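6-carboxyhexanoate--CoA ligase (Aquifex aeolicus, PDB 5TVA) belongs to the BioW family of ligases and holds adenosine monophosphate and coenzyme A in this model. Local coordinates at residues E57-L63 and F168-F172. Residues are numbered along the deposited sequence.
Sequences EVVKFNL and FKNLF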
loop_
_atom_site.group_PDB
_atom_site.type_symbol
_atom_site.label_atom_id
_atom_site.label_comp_id
_atom_site.label_asym_id
_atom_site.label_seq_id
_atom_site.Cartn_x
_atom_site.Cartn_y
_atom_site.Cartn_z
ATOM N N GLU A 57 -6.601 -12.936 11.960
ATOM C CA GLU A 57 -7.886 -13.135 11.318
ATOM C C GLU A 57 -7.669 -13.446 9.844
ATOM O O GLU A 57 -6.772 -12.891 9.205
ATOM C CB GLU A 57 -8.814 -11.914 11.480
ATOM C CG GLU A 57 -10.288 -12.281 11.249
ATOM C CD GLU A 57 -11.250 -11.117 11.404
ATOM O OE1 GLU A 57 -12.346 -11.182 10.801
ATOM O OE2 GLU A 57 -10.913 -10.145 12.110
ATOM N N VAL A 58 -8.495 -14.353 9.330
ATOM C CA VAL A 58 -8.523 -14.725 7.920
ATOM C C VAL A 58 -9.689 -14.004 7.273
ATOM O O VAL A 58 -10.797 -14.004 7.815
ATOM C CB VAL A 58 -8.652 -16.248 7.756
ATOM C CG1 VAL A 58 -8.745 -16.634 6.276
ATOM C CG2 VAL A 58 -7.464 -16.919 8.413
ATOM N N VAL A 59 -9.444 -13.377 6.128
ATOM C CA VAL A 59 -10.446 -12.583 5.427
ATOM C C VAL A 59 -10.436 -12.974 3.952
ATOM O O VAL A 59 -9.378 -13.278 3.385
ATOM C CB VAL A 59 -10.176 -11.076 5.604
ATOM C CG1 VAL A 59 -11.259 -10.255 4.945
ATOM C CG2 VAL A 59 -10.098 -10.725 7.091
ATOM N N LYS A 60 -11.616 -12.957 3.328
ATOM C CA LYS A 60 -11.792 -13.343 1.931
ATOM C C LYS A 60 -11.634 -12.132 1.016
ATOM O O LYS A 60 -12.405 -11.172 1.109
ATOM C CB LYS A 60 -13.165 -13.978 1.735
ATOM C CG LYS A 60 -13.427 -14.504 0.321
ATOM C CD LYS A 60 -12.670 -15.795 0.057
ATOM C CE LYS A 60 -12.909 -16.303 -1.374
ATOM N NZ LYS A 60 -12.094 -17.521 -1.687
ATOM N N PHE A 61 -10.643 -12.179 0.123
ATOM C CA PHE A 61 -10.492 -11.124 -0.873
ATOM C C PHE A 61 -11.740 -11.057 -1.754
ATOM O O PHE A 61 -12.317 -12.083 -2.117
ATOM C CB PHE A 61 -9.242 -11.366 -1.728
ATOM C CG PHE A 61 -9.000 -10.302 -2.770
ATOM C CD1 PHE A 61 -8.339 -9.126 -2.437
ATOM C CD2 PHE A 61 -9.436 -10.481 -4.086
ATOM C CE1 PHE A 61 -8.112 -8.138 -3.384
ATOM C CE2 PHE A 61 -9.219 -9.504 -5.046
ATOM C CZ PHE A 61 -8.556 -8.320 -4.695
ATOM N N ASN A 62 -12.166 -9.831 -2.083
ATOM C CA ASN A 62 -13.425 -9.670 -2.815
ATOM C C ASN A 62 -13.494 -8.350 -3.575
ATOM O O ASN A 62 -14.605 -7.887 -3.843
ATOM C CB ASN A 62 -14.611 -9.759 -1.851
ATOM C CG ASN A 62 -14.622 -8.616 -0.845
ATOM O OD1 ASN A 62 -13.748 -7.744 -0.870
ATOM N ND2 ASN A 62 -15.625 -8.597 0.028
ATOM N N LEU A 63 -12.370 -7.696 -3.866
ATOM C CA LEU A 63 -12.382 -6.475 -4.650
ATOM C C LEU A 63 -12.401 -6.802 -6.136
ATOM O O LEU A 63 -11.767 -7.762 -6.582
ATOM C CB LEU A 63 -11.156 -5.619 -4.346
ATOM C CG LEU A 63 -10.900 -5.044 -2.960
ATOM C CD1 LEU A 63 -9.585 -4.284 -2.997
ATOM C CD2 LEU A 63 -12.044 -4.133 -2.543
ATOM N N PHE A 168 -6.091 -4.321 0.501
ATOM C CA PHE A 168 -7.242 -5.020 1.019
ATOM C C PHE A 168 -7.241 -4.961 2.533
ATOM O O PHE A 168 -8.309 -4.804 3.139
ATOM C CB PHE A 168 -7.307 -6.453 0.516
ATOM C CG PHE A 168 -8.590 -7.108 0.871
ATOM C CD1 PHE A 168 -9.759 -6.740 0.220
ATOM C CD2 PHE A 168 -8.657 -8.027 1.910
ATOM C CE1 PHE A 168 -10.976 -7.309 0.568
ATOM C CE2 PHE A 168 -9.865 -8.596 2.262
ATOM C CZ PHE A 168 -11.027 -8.241 1.590
ATOM N N LYS A 169 -6.049 -5.026 3.150
ATOM C CA LYS A 169 -5.963 -4.837 4.591
ATOM C C LYS A 169 -6.427 -3.443 4.987
ATOM O O LYS A 169 -7.191 -3.296 5.944
ATOM C CB LYS A 169 -4.543 -5.089 5.101
ATOM C CG LYS A 169 -4.530 -5.671 6.535
ATOM C CD LYS A 169 -3.688 -4.854 7.510
ATOM C CE LYS A 169 -3.655 -5.533 8.869
ATOM N NZ LYS A 169 -2.759 -4.842 9.839
ATOM N N ASN A 170 -5.968 -2.410 4.266
ATOM C CA ASN A 170 -6.398 -1.045 4.553
ATOM C C ASN A 170 -7.919 -0.949 4.570
ATOM O O ASN A 170 -8.513 -0.496 5.553
ATOM C CB ASN A 170 -5.814 -0.069 3.529
ATOM C CG ASN A 170 -4.307 0.061 3.643
ATOM O OD1 ASN A 170 -3.715 -0.360 4.631
ATOM N ND2 ASN A 170 -3.676 0.641 2.622
ATOM N N LEU A 171 -8.567 -1.424 3.504
ATOM C CA LEU A 171 -10.026 -1.384 3.435
ATOM C C LEU A 171 -10.665 -2.237 4.524
ATOM O O LEU A 171 -11.699 -1.858 5.082
ATOM C CB LEU A 171 -10.510 -1.837 2.058
ATOM C CG LEU A 171 -9.967 -1.017 0.885
ATOM C CD1 LEU A 171 -10.495 -1.567 -0.451
ATOM C CD2 LEU A 171 -10.305 0.465 1.069
ATOM N N PHE A 172 -10.074 -3.390 4.843
ATOM C CA PHE A 172 -10.617 -4.193 5.929
ATOM C C PHE A 172 -10.500 -3.466 7.269
ATOM O O PHE A 172 -11.381 -3.600 8.129
ATOM C CB PHE A 172 -9.915 -5.547 5.980
ATOM C CG PHE A 172 -10.234 -6.347 7.203
ATOM C CD1 PHE A 172 -11.387 -7.119 7.257
ATOM C CD2 PHE A 172 -9.384 -6.325 8.316
ATOM C CE1 PHE A 172 -11.689 -7.857 8.409
ATOM C CE2 PHE A 172 -9.686 -7.057 9.476
ATOM C CZ PHE A 172 -10.833 -7.829 9.519
#
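Phe168 turns one face of its ring to the backbone of Phe61, whose CA stands 4.1 Å from the Phe168 ring centroid in a CH-pi contact, while CG1 of Val59 (3.4 Å from Phe168 CE2) and CG of Leu63 (3.8 Å from Phe168 CD1) lie at the edge of the same ring. The principle is familiar: side chains four residues apart emerge on the same side of a helix, and here Phe168 and Phe172 both meet residues 57-63, the short segments crossing at 103°. Phe172 receives CG2 of Val59 over its face, 3.9 Å from the ring centroid, so Val59 sits between two aromatic rings, its CG1 reaching both. Leu171 CD1 extends the apolar seam to Leu63 CD2 at 3.7 Å. No hydrogen bond joins the segments; Glu57 OE2 lies at the edge of the Phe172 ring, 3.5 Å from CZ, and forms a salt bridge with Lys234, and Asn62 OD1 is likewise at the edge of Phe168, 3.2 Å from its CE1. Strand 57-60 edges a small parallel sheet, hydrogen-bonded through its backbone to strand 236-239, onto whose Val236 both Val59 and Lys169 pack. Helix 158-173 thus lies against this sheet near its C-terminal end, bridging both strands.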